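Local coordinates for protein BlEst2 (Bacillus licheniformis, PDB 6WPX) that probably hydrolyses ester bonds as a secreted lipase or esterase, made as a proform whose C-terminal domain has an autoinhibitory effect, at residues A[149-154]-A[346-351]; A[155-160]-A[169-174]; A[413-418]-A[445-450]. All blocks are in the same frame, centred on the assembly; numbering follows the deposited sequence.

Interaction 1 (A[149-154]-A[346-351]); sequences HGSQLA and ADVFEG
Val-348 presents both of its methyl groups to the first turn of helix 152-157, and Ser-151 caps that turn as its N-cap residue. The helix belongs to the alpha/beta-hydrolase part of the chain, while Val-348 lies in the loop joining strands 341-344 and 353-360 of an antiparallel sheet far along the sequence. The two branches of Val-348 divide the work. CG1 stands anti to the backbone N (chi1 161°) and rests 3.5 Å from Leu-153 O, whereas CG2 meets Ala-154 CB at 4.1 Å. Phe-349 comes in beside it, its atom CE1 reaching Leu-153 O obliquely at 3.5 Å. The side chains of Leu-153 and Asp-347 cross at about a right angle, with CD1 of the leucine passing the carboxylate. Helix 218-224 covers Leu-153 through Phe-219, Tyr-223 and Leu-224. No direct hydrogen bond spans the contact; its polar element is a single water between Ser-151 and Asp-347. Ser-151 OG gives its proton to this water at 2.6 Å and accepts from Ala-154 N at 3.1 Å, with a second, weak bond from Leu-153 N. An alanine in place of Ser-151 would probably leave both helix N-H groups without their cap and the water without its donor, weakening the tie to the loop. Asp-347 OD2 also takes a weak bond from Val-348 N, which may help to orient it. The bridge ends on that oxygen, where the water donates to Asp-347 OD2 over 2.8 Å.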
loop_
_atom_site.group_PDB
_atom_site.type_symbol
_atom_site.label_atom_id
_atom_site.label_comp_id
_atom_site.label_asym_id
_atom_site.label_seq_id
_atom_site.Cartn_x
_atom_site.Cartn_y
_atom_site.Cartn_z
ATOM N N HIS A 149 -2.755 -5.808 6.534
ATOM C CA HIS A 149 -2.381 -4.853 7.590
ATOM C C HIS A 149 -2.323 -3.414 7.047
ATOM O O HIS A 149 -1.812 -2.525 7.703
ATOM C CB HIS A 149 -1.071 -5.261 8.318
ATOM C CG HIS A 149 -1.150 -6.619 8.960
ATOM N ND1 HIS A 149 -1.480 -6.773 10.289
ATOM C CD2 HIS A 149 -1.015 -7.839 8.404
ATOM C CE1 HIS A 149 -1.484 -8.073 10.517
ATOM N NE2 HIS A 149 -1.223 -8.758 9.414
ATOM N N GLY A 150 -2.856 -3.204 5.858
ATOM C CA GLY A 150 -2.873 -1.888 5.255
ATOM C C GLY A 150 -1.723 -1.585 4.323
ATOM O O GLY A 150 -0.735 -2.323 4.239
ATOM N N SER A 151 -1.856 -0.468 3.638
ATOM C CA SER A 151 -0.900 0.015 2.674
ATOM C C SER A 151 -0.252 1.321 3.150
ATOM O O SER A 151 -0.964 2.306 3.397
ATOM C CB SER A 151 -1.604 0.237 1.340
ATOM O OG SER A 151 -0.738 0.967 0.490
ATOM N N GLN A 152 1.093 1.327 3.277
ATOM C CA GLN A 152 1.842 2.549 3.653
ATOM C C GLN A 152 1.745 3.590 2.518
ATOM O O GLN A 152 1.872 4.786 2.760
ATOM C CB GLN A 152 3.308 2.261 4.017
ATOM C CG GLN A 152 3.475 1.347 5.263
ATOM C CD GLN A 152 3.612 -0.121 4.864
ATOM O OE1 GLN A 152 3.101 -0.569 3.823
ATOM N NE2 GLN A 152 4.284 -0.901 5.712
ATOM N N LEU A 153 1.469 3.123 1.296
ATOM C CA LEU A 153 1.256 4.001 0.145
ATOM C C LEU A 153 -0.106 4.692 0.274
ATOM O O LEU A 153 -0.230 5.861 -0.091
ATOM C CB LEU A 153 1.378 3.216 -1.155
ATOM C CG LEU A 153 2.823 2.811 -1.512
ATOM C CD1 LEU A 153 2.825 1.786 -2.656
ATOM C CD2 LEU A 153 3.667 4.068 -1.889
ATOM N N ALA A 154 -1.126 3.979 0.831
ATOM C CA ALA A 154 -2.412 4.614 1.105
ATOM C C ALA A 154 -2.209 5.644 2.224
ATOM O O ALA A 154 -2.776 6.721 2.133
ATOM C CB ALA A 154 -3.467 3.579 1.502
ATOM N N ALA A 346 1.078 3.608 -9.827
ATOM C CA ALA A 346 0.160 2.457 -9.886
ATOM C C ALA A 346 -0.661 2.365 -8.605
ATOM O O ALA A 346 -0.406 3.131 -7.699
ATOM C CB ALA A 346 0.995 1.235 -10.074
ATOM N N ASP A 347 -1.602 1.423 -8.574
ATOM C CA ASP A 347 -2.455 1.135 -7.389
ATOM C C ASP A 347 -3.031 2.433 -6.802
ATOM O O ASP A 347 -3.725 3.159 -7.498
ATOM C CB ASP A 347 -1.794 0.154 -6.396
ATOM C CG ASP A 347 -0.423 0.484 -5.767
ATOM O OD1 ASP A 347 0.603 0.189 -6.392
ATOM O OD2 ASP A 347 -0.403 1.023 -4.647
ATOM N N VAL A 348 -2.765 2.645 -5.527
ATOM C CA VAL A 348 -3.164 3.825 -4.728
ATOM C C VAL A 348 -2.885 5.112 -5.500
ATOM O O VAL A 348 -3.698 5.993 -5.383
ATOM C CB VAL A 348 -2.439 3.749 -3.383
ATOM C CG1 VAL A 348 -2.386 5.080 -2.683
ATOM C CG2 VAL A 348 -3.074 2.683 -2.521
ATOM N N PHE A 349 -1.781 5.185 -6.250
ATOM C CA PHE A 349 -1.498 6.407 -7.001
ATOM C C PHE A 349 -1.817 6.252 -8.504
ATOM O O PHE A 349 -1.359 7.070 -9.305
ATOM C CB PHE A 349 -0.041 6.878 -6.778
ATOM C CG PHE A 349 0.226 7.490 -5.421
ATOM C CD1 PHE A 349 0.623 6.703 -4.349
ATOM C CD2 PHE A 349 0.086 8.853 -5.219
ATOM C CE1 PHE A 349 0.867 7.276 -3.091
ATOM C CE2 PHE A 349 0.325 9.425 -3.957
ATOM C CZ PHE A 349 0.727 8.636 -2.909
ATOM N N GLU A 350 -2.638 5.257 -8.894
ATOM C CA GLU A 350 -3.039 5.089 -10.296
ATOM C C GLU A 350 -3.543 6.429 -10.896
ATOM O O GLU A 350 -4.279 7.175 -10.232
ATOM C CB GLU A 350 -4.142 4.023 -10.409
ATOM C CG GLU A 350 -4.612 3.728 -11.822
ATOM C CD GLU A 350 -5.466 2.487 -11.908
ATOM O OE1 GLU A 350 -4.922 1.431 -12.298
ATOM O OE2 GLU A 350 -6.652 2.543 -11.511
ATOM N N GLY A 351 -3.109 6.726 -12.119
ATOM C CA GLY A 351 -3.524 7.932 -12.827
ATOM C C GLY A 351 -2.493 9.040 -12.897
ATOM O O GLY A 351 -2.691 10.012 -13.615
HETATM O O HOH W 1 -0.492 0.070 -1.976
#

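Interaction 2 (A[155-160]-A[169-174]); sequences DLAYSN and LGQKND
Lys-172 lays its aliphatic chain across one face of the Tyr-158 ring, joining the end of helix 152-157 to the turn between helices 163-169 and 174-178. That turn combines two standard devices: a Schellman motif, in which Gly-170 with positive phi ends the first helix, and an N-cap at Asn-173, whose OD1 bonds to Val-176 N and starts the second.

The packing contacts come first. Lys-172 CG lies over the ring of Tyr-158, 4.0 Å from its centroid and 28° off the normal, a CH-pi contact. The two side chains slide past each other in opposite directions, and Lys-172 CE passes above the rim, 3.7 Å from Tyr-158 CD2. Ala-157 offers its CB to the amide of Gln-171, with NE2 at 3.3 Å. Gln-171 CG sits between the backbone N and the carbonyl carbon (chi1 73°), and from that start the extended chain brings the amide to Ala-157. The same NE2 also packs against Phe-349 CD2.

Polar contacts gather at the hydroxyl of Tyr-158 and at the ammonium end of Lys-172. The hydroxyl accepts a weak hydrogen bond from Asn-173 N, 3.2 Å from Tyr-158 OH. Lys-172 NZ reaches Tyr-416 OH on strand 407-417, and that tyrosine also sets its ring edge-to-face with Tyr-158. A water completes the set, taking a hydrogen bond from Lys-172 NZ at 2.8 Å and donating to two carbonyls where the helix runs out: to Ala-157 O and to Ser-159 O, each at 2.7 Å.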
loop_
_atom_site.group_PDB
_atom_site.type_symbol
_atom_site.label_atom_id
_atom_site.label_comp_id
_atom_site.label_asym_id
_atom_site.label_seq_id
_atom_site.Cartn_x
_atom_site.Cartn_y
_atom_site.Cartn_z
ATOM N N ASP A 155 -1.353 5.339 3.245
ATOM C CA ASP A 155 -1.051 6.286 4.326
ATOM C C ASP A 155 -0.446 7.533 3.731
ATOM O O ASP A 155 -0.802 8.640 4.137
ATOM C CB ASP A 155 -0.061 5.707 5.336
ATOM C CG ASP A 155 -0.605 4.532 6.092
ATOM O OD1 ASP A 155 -1.818 4.268 5.983
ATOM O OD2 ASP A 155 0.169 3.900 6.834
ATOM N N LEU A 156 0.462 7.343 2.759
ATOM C CA LEU A 156 1.115 8.429 2.035
ATOM C C LEU A 156 0.099 9.274 1.280
ATOM O O LEU A 156 0.129 10.500 1.421
ATOM C CB LEU A 156 2.224 7.903 1.086
ATOM C CG LEU A 156 2.897 8.937 0.178
ATOM C CD1 LEU A 156 3.698 9.981 0.991
ATOM C CD2 LEU A 156 3.812 8.245 -0.853
ATOM N N ALA A 157 -0.802 8.636 0.501
ATOM C CA ALA A 157 -1.845 9.309 -0.285
ATOM C C ALA A 157 -2.760 10.211 0.568
ATOM O O ALA A 157 -3.270 11.211 0.073
ATOM C CB ALA A 157 -2.701 8.280 -1.000
ATOM N N TYR A 158 -3.029 9.805 1.810
ATOM C CA TYR A 158 -3.898 10.530 2.727
ATOM C C TYR A 158 -3.149 11.525 3.625
ATOM O O TYR A 158 -3.762 12.171 4.471
ATOM C CB TYR A 158 -4.722 9.534 3.554
ATOM C CG TYR A 158 -5.925 9.078 2.776
ATOM C CD1 TYR A 158 -5.812 8.093 1.794
ATOM C CD2 TYR A 158 -7.163 9.705 2.936
ATOM C CE1 TYR A 158 -6.904 7.721 1.013
ATOM C CE2 TYR A 158 -8.260 9.349 2.147
ATOM C CZ TYR A 158 -8.123 8.351 1.194
ATOM O OH TYR A 158 -9.195 7.980 0.435
ATOM N N SER A 159 -1.851 11.686 3.413
ATOM C CA SER A 159 -1.033 12.581 4.245
ATOM C C SER A 159 -1.054 14.018 3.759
ATOM O O SER A 159 -1.478 14.286 2.636
ATOM C CB SER A 159 0.391 12.047 4.382
ATOM O OG SER A 159 1.119 12.249 3.180
ATOM N N ASN A 160 -0.664 14.956 4.635
ATOM C CA ASN A 160 -0.673 16.381 4.321
ATOM C C ASN A 160 0.060 16.744 3.045
ATOM O O ASN A 160 -0.517 17.432 2.225
ATOM C CB ASN A 160 -0.135 17.207 5.511
ATOM C CG ASN A 160 -1.129 17.260 6.635
ATOM O OD1 ASN A 160 -1.385 16.257 7.294
ATOM N ND2 ASN A 160 -1.739 18.412 6.849
ATOM N N LEU A 169 -5.801 13.555 -8.708
ATOM C CA LEU A 169 -5.743 12.176 -9.211
ATOM C C LEU A 169 -7.085 11.427 -8.958
ATOM O O LEU A 169 -7.347 10.399 -9.593
ATOM C CB LEU A 169 -4.550 11.382 -8.629
ATOM C CG LEU A 169 -3.122 11.765 -9.093
ATOM C CD1 LEU A 169 -2.101 10.677 -8.689
ATOM C CD2 LEU A 169 -3.041 11.980 -10.599
ATOM N N GLY A 170 -7.914 11.968 -8.055
ATOM C CA GLY A 170 -9.180 11.368 -7.630
ATOM C C GLY A 170 -8.927 10.074 -6.891
ATOM O O GLY A 170 -9.742 9.154 -6.942
ATOM N N GLN A 171 -7.755 9.972 -6.239
ATOM C CA GLN A 171 -7.363 8.750 -5.538
ATOM C C GLN A 171 -7.971 8.663 -4.147
ATOM O O GLN A 171 -7.770 7.664 -3.460
ATOM C CB GLN A 171 -5.826 8.554 -5.524
ATOM C CG GLN A 171 -5.058 9.485 -4.597
ATOM C CD GLN A 171 -3.567 9.364 -4.775
ATOM O OE1 GLN A 171 -2.920 10.223 -5.377
ATOM N NE2 GLN A 171 -2.983 8.297 -4.254
ATOM N N LYS A 172 -8.677 9.703 -3.707
ATOM C CA LYS A 172 -9.321 9.603 -2.421
ATOM C C LYS A 172 -10.731 9.130 -2.660
ATOM O O LYS A 172 -11.539 9.798 -3.316
ATOM C CB LYS A 172 -9.261 10.890 -1.597
ATOM C CG LYS A 172 -7.870 11.193 -1.042
ATOM C CD LYS A 172 -7.846 12.550 -0.336
ATOM C CE LYS A 172 -6.721 12.609 0.670
ATOM N NZ LYS A 172 -6.476 13.992 1.161
ATOM N N ASN A 173 -10.981 7.908 -2.226
ATOM C CA ASN A 173 -12.284 7.290 -2.298
ATOM C C ASN A 173 -12.322 6.346 -1.114
ATOM O O ASN A 173 -11.313 6.189 -0.423
ATOM C CB ASN A 173 -12.517 6.585 -3.651
ATOM C CG ASN A 173 -11.471 5.548 -4.015
ATOM O OD1 ASN A 173 -11.098 4.709 -3.216
ATOM N ND2 ASN A 173 -10.997 5.557 -5.239
ATOM N N ASP A 174 -13.487 5.752 -0.863
ATOM C CA ASP A 174 -13.710 4.868 0.257
ATOM C C ASP A 174 -12.776 3.670 0.255
ATOM O O ASP A 174 -12.395 3.245 1.341
ATOM C CB ASP A 174 -15.153 4.388 0.250
ATOM C CG ASP A 174 -16.190 5.420 0.667
ATOM O OD1 ASP A 174 -15.795 6.540 1.048
ATOM O OD2 ASP A 174 -17.390 5.075 0.683
HETATM O O HOH W 2 -3.655 13.680 1.143
#

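Interaction 3 (A[413-418]-A[445-450]); sequences SIRYEN and GMYSVT
Arg-415 and Tyr-447 face each other as a non-hydrogen-bonded pair between strands 407-417 and 445-456, neighbours in an antiparallel sheet that also holds 420-431 and 462-473, and their side chains run side by side in the same direction. With CG of the arginine anti to the backbone N (chi1 -174°), that atom lies over the face of the tyrosine ring, 3.8 Å from its centroid, in a CH-pi contact. Arg-415 CD goes on to meet Tyr-447 OH at 3.3 Å. On the other face of the sheet, Tyr-416 and Met-446 touch through their CB atoms, and Met-446 O sits in the plane of the Tyr-416 ring at its edge.

The backbones hold these pairs in place. Ile-414 with Ser-448 and Tyr-416 with Met-446 each make two hydrogen bonds, the shortest from Tyr-416 N to Met-446 O at 2.7 Å. Gly-445 lies close to Tyr-416 O, where a side-chain carbon would clash.

Further out, Arg-415 NH1 forms a salt bridge with Glu-417 OE2 at 2.7 Å, in the guanidinium plane and on the anti lone pair of that oxygen. Tyr-447 OH bonds to Lys-443 O, and Tyr-416 OH to Tyr-158 O beside helix 152-157.

The chemistry implies a division of the arginine: its methylenes pack over an aromatic ring, while its charge is likely to be balanced mainly by Glu-417, with Glu-423 of strand 420-431 a long, weak second partner.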
loop_
_atom_site.group_PDB
_atom_site.type_symbol
_atom_site.label_atom_id
_atom_site.label_comp_id
_atom_site.label_asym_id
_atom_site.label_seq_id
_atom_site.Cartn_x
_atom_site.Cartn_y
_atom_site.Cartn_z
ATOM N N SER A 413 -1.131 17.748 10.219
ATOM C CA SER A 413 -2.036 16.626 10.388
ATOM C C SER A 413 -3.387 16.835 9.704
ATOM O O SER A 413 -3.777 17.970 9.405
ATOM C CB SER A 413 -2.224 16.302 11.869
ATOM O OG SER A 413 -2.799 17.421 12.516
ATOM N N ILE A 414 -4.063 15.717 9.399
ATOM C CA ILE A 414 -5.421 15.695 8.849
ATOM C C ILE A 414 -6.195 14.653 9.636
ATOM O O ILE A 414 -5.706 13.536 9.825
ATOM C CB ILE A 414 -5.553 15.408 7.315
ATOM C CG1 ILE A 414 -4.684 16.334 6.458
ATOM C CG2 ILE A 414 -7.019 15.514 6.867
ATOM C CD1 ILE A 414 -4.394 15.789 4.988
ATOM N N ARG A 415 -7.399 15.023 10.085
ATOM C CA ARG A 415 -8.321 14.110 10.727
ATOM C C ARG A 415 -9.529 13.991 9.796
ATOM O O ARG A 415 -10.119 14.996 9.397
ATOM C CB ARG A 415 -8.724 14.570 12.139
ATOM C CG ARG A 415 -9.574 13.517 12.858
ATOM C CD ARG A 415 -10.075 13.985 14.206
ATOM N NE ARG A 415 -10.735 15.290 14.143
ATOM C CZ ARG A 415 -12.034 15.458 13.931
ATOM N NH1 ARG A 415 -12.829 14.409 13.777
ATOM N NH2 ARG A 415 -12.550 16.679 13.874
ATOM N N TYR A 416 -9.845 12.759 9.413
ATOM C CA TYR A 416 -10.951 12.397 8.533
ATOM C C TYR A 416 -12.036 11.716 9.351
ATOM O O TYR A 416 -11.737 11.062 10.347
ATOM C CB TYR A 416 -10.499 11.392 7.451
ATOM C CG TYR A 416 -9.375 11.852 6.559
ATOM C CD1 TYR A 416 -8.044 11.642 6.918
ATOM C CD2 TYR A 416 -9.635 12.445 5.330
ATOM C CE1 TYR A 416 -7.002 12.028 6.081
ATOM C CE2 TYR A 416 -8.598 12.887 4.509
ATOM C CZ TYR A 416 -7.283 12.641 4.873
ATOM O OH TYR A 416 -6.246 13.039 4.052
ATOM N N GLU A 417 -13.285 11.852 8.907
ATOM C CA GLU A 417 -14.475 11.233 9.507
ATOM C C GLU A 417 -15.275 10.665 8.377
ATOM O O GLU A 417 -15.616 11.401 7.449
ATOM C CB GLU A 417 -15.348 12.282 10.196
ATOM C CG GLU A 417 -14.958 12.628 11.609
ATOM C CD GLU A 417 -15.882 13.677 12.199
ATOM O OE1 GLU A 417 -17.112 13.590 11.979
ATOM O OE2 GLU A 417 -15.375 14.589 12.887
ATOM N N ASN A 418 -15.535 9.350 8.408
ATOM C CA ASN A 418 -16.309 8.646 7.388
ATOM C C ASN A 418 -15.826 8.936 5.953
ATOM O O ASN A 418 -16.638 9.168 5.056
ATOM C CB ASN A 418 -17.820 8.914 7.562
ATOM C CG ASN A 418 -18.325 8.698 8.969
ATOM O OD1 ASN A 418 -18.456 7.565 9.443
ATOM N ND2 ASN A 418 -18.616 9.785 9.669
ATOM N N GLY A 445 -11.972 9.147 14.509
ATOM C CA GLY A 445 -11.624 9.343 13.101
ATOM C C GLY A 445 -10.284 8.801 12.626
ATOM O O GLY A 445 -9.499 8.265 13.416
ATOM N N MET A 446 -10.009 8.955 11.321
ATOM C CA MET A 446 -8.748 8.523 10.697
ATOM C C MET A 446 -7.809 9.713 10.729
ATOM O O MET A 446 -8.132 10.767 10.180
ATOM C CB MET A 446 -8.940 8.155 9.212
ATOM C CG MET A 446 -9.037 6.698 8.906
ATOM S SD MET A 446 -7.897 5.576 9.724
ATOM C CE MET A 446 -6.379 6.092 9.143
ATOM N N TYR A 447 -6.639 9.532 11.318
ATOM C CA TYR A 447 -5.632 10.579 11.385
ATOM C C TYR A 447 -4.479 10.264 10.460
ATOM O O TYR A 447 -4.043 9.118 10.355
ATOM C CB TYR A 447 -5.045 10.664 12.795
ATOM C CG TYR A 447 -5.978 11.224 13.832
ATOM C CD1 TYR A 447 -6.954 10.424 14.427
ATOM C CD2 TYR A 447 -5.858 12.540 14.265
ATOM C CE1 TYR A 447 -7.807 10.933 15.399
ATOM C CE2 TYR A 447 -6.689 13.052 15.259
ATOM C CZ TYR A 447 -7.651 12.239 15.832
ATOM O OH TYR A 447 -8.487 12.746 16.793
ATOM N N SER A 448 -3.937 11.295 9.863
ATOM C CA SER A 448 -2.692 11.179 9.152
ATOM C C SER A 448 -1.815 12.264 9.759
ATOM O O SER A 448 -2.209 13.415 9.779
ATOM C CB SER A 448 -2.854 11.358 7.655
ATOM O OG SER A 448 -1.535 11.293 7.148
ATOM N N VAL A 449 -0.674 11.884 10.337
ATOM C CA VAL A 449 0.229 12.823 10.960
ATOM C C VAL A 449 1.544 12.818 10.239
ATOM O O VAL A 449 2.141 11.771 10.053
ATOM C CB VAL A 449 0.381 12.597 12.489
ATOM C CG1 VAL A 449 1.157 13.743 13.129
ATOM C CG2 VAL A 449 -0.986 12.448 13.159
ATOM N N THR A 450 1.970 14.000 9.800
ATOM C CA THR A 450 3.249 14.211 9.139
ATOM C C THR A 450 4.155 14.949 10.104
ATOM O O THR A 450 3.850 16.072 10.488
ATOM C CB THR A 450 3.078 14.969 7.821
ATOM O OG1 THR A 450 2.325 14.165 6.920
ATOM C CG2 THR A 450 4.404 15.266 7.166
#

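All three contacts are largely buried, but they fill different places. Interaction 1 lies about 4 Å from the centre of the chain and interaction 3 about 17 Å, measured between centres. Interactions 1 and 2 share helix 152-157 and touch directly: Val-348 CG1 packs on Ala-157 CB, 3.6 Å away. Interaction 3 meets interaction 2 where Ser-159 CA lies 3.2 Å from Ser-448 OG, but does not touch interaction 1. Methyl packing in interaction 1 and a lysine over a ring in interaction 2, each with a bridging water, give way to regular strand hydrogen bonding. Interaction 1 joins the helix to a loop of one beta-rich part, while interaction 3 is internal to another sheet bordering that helix's end.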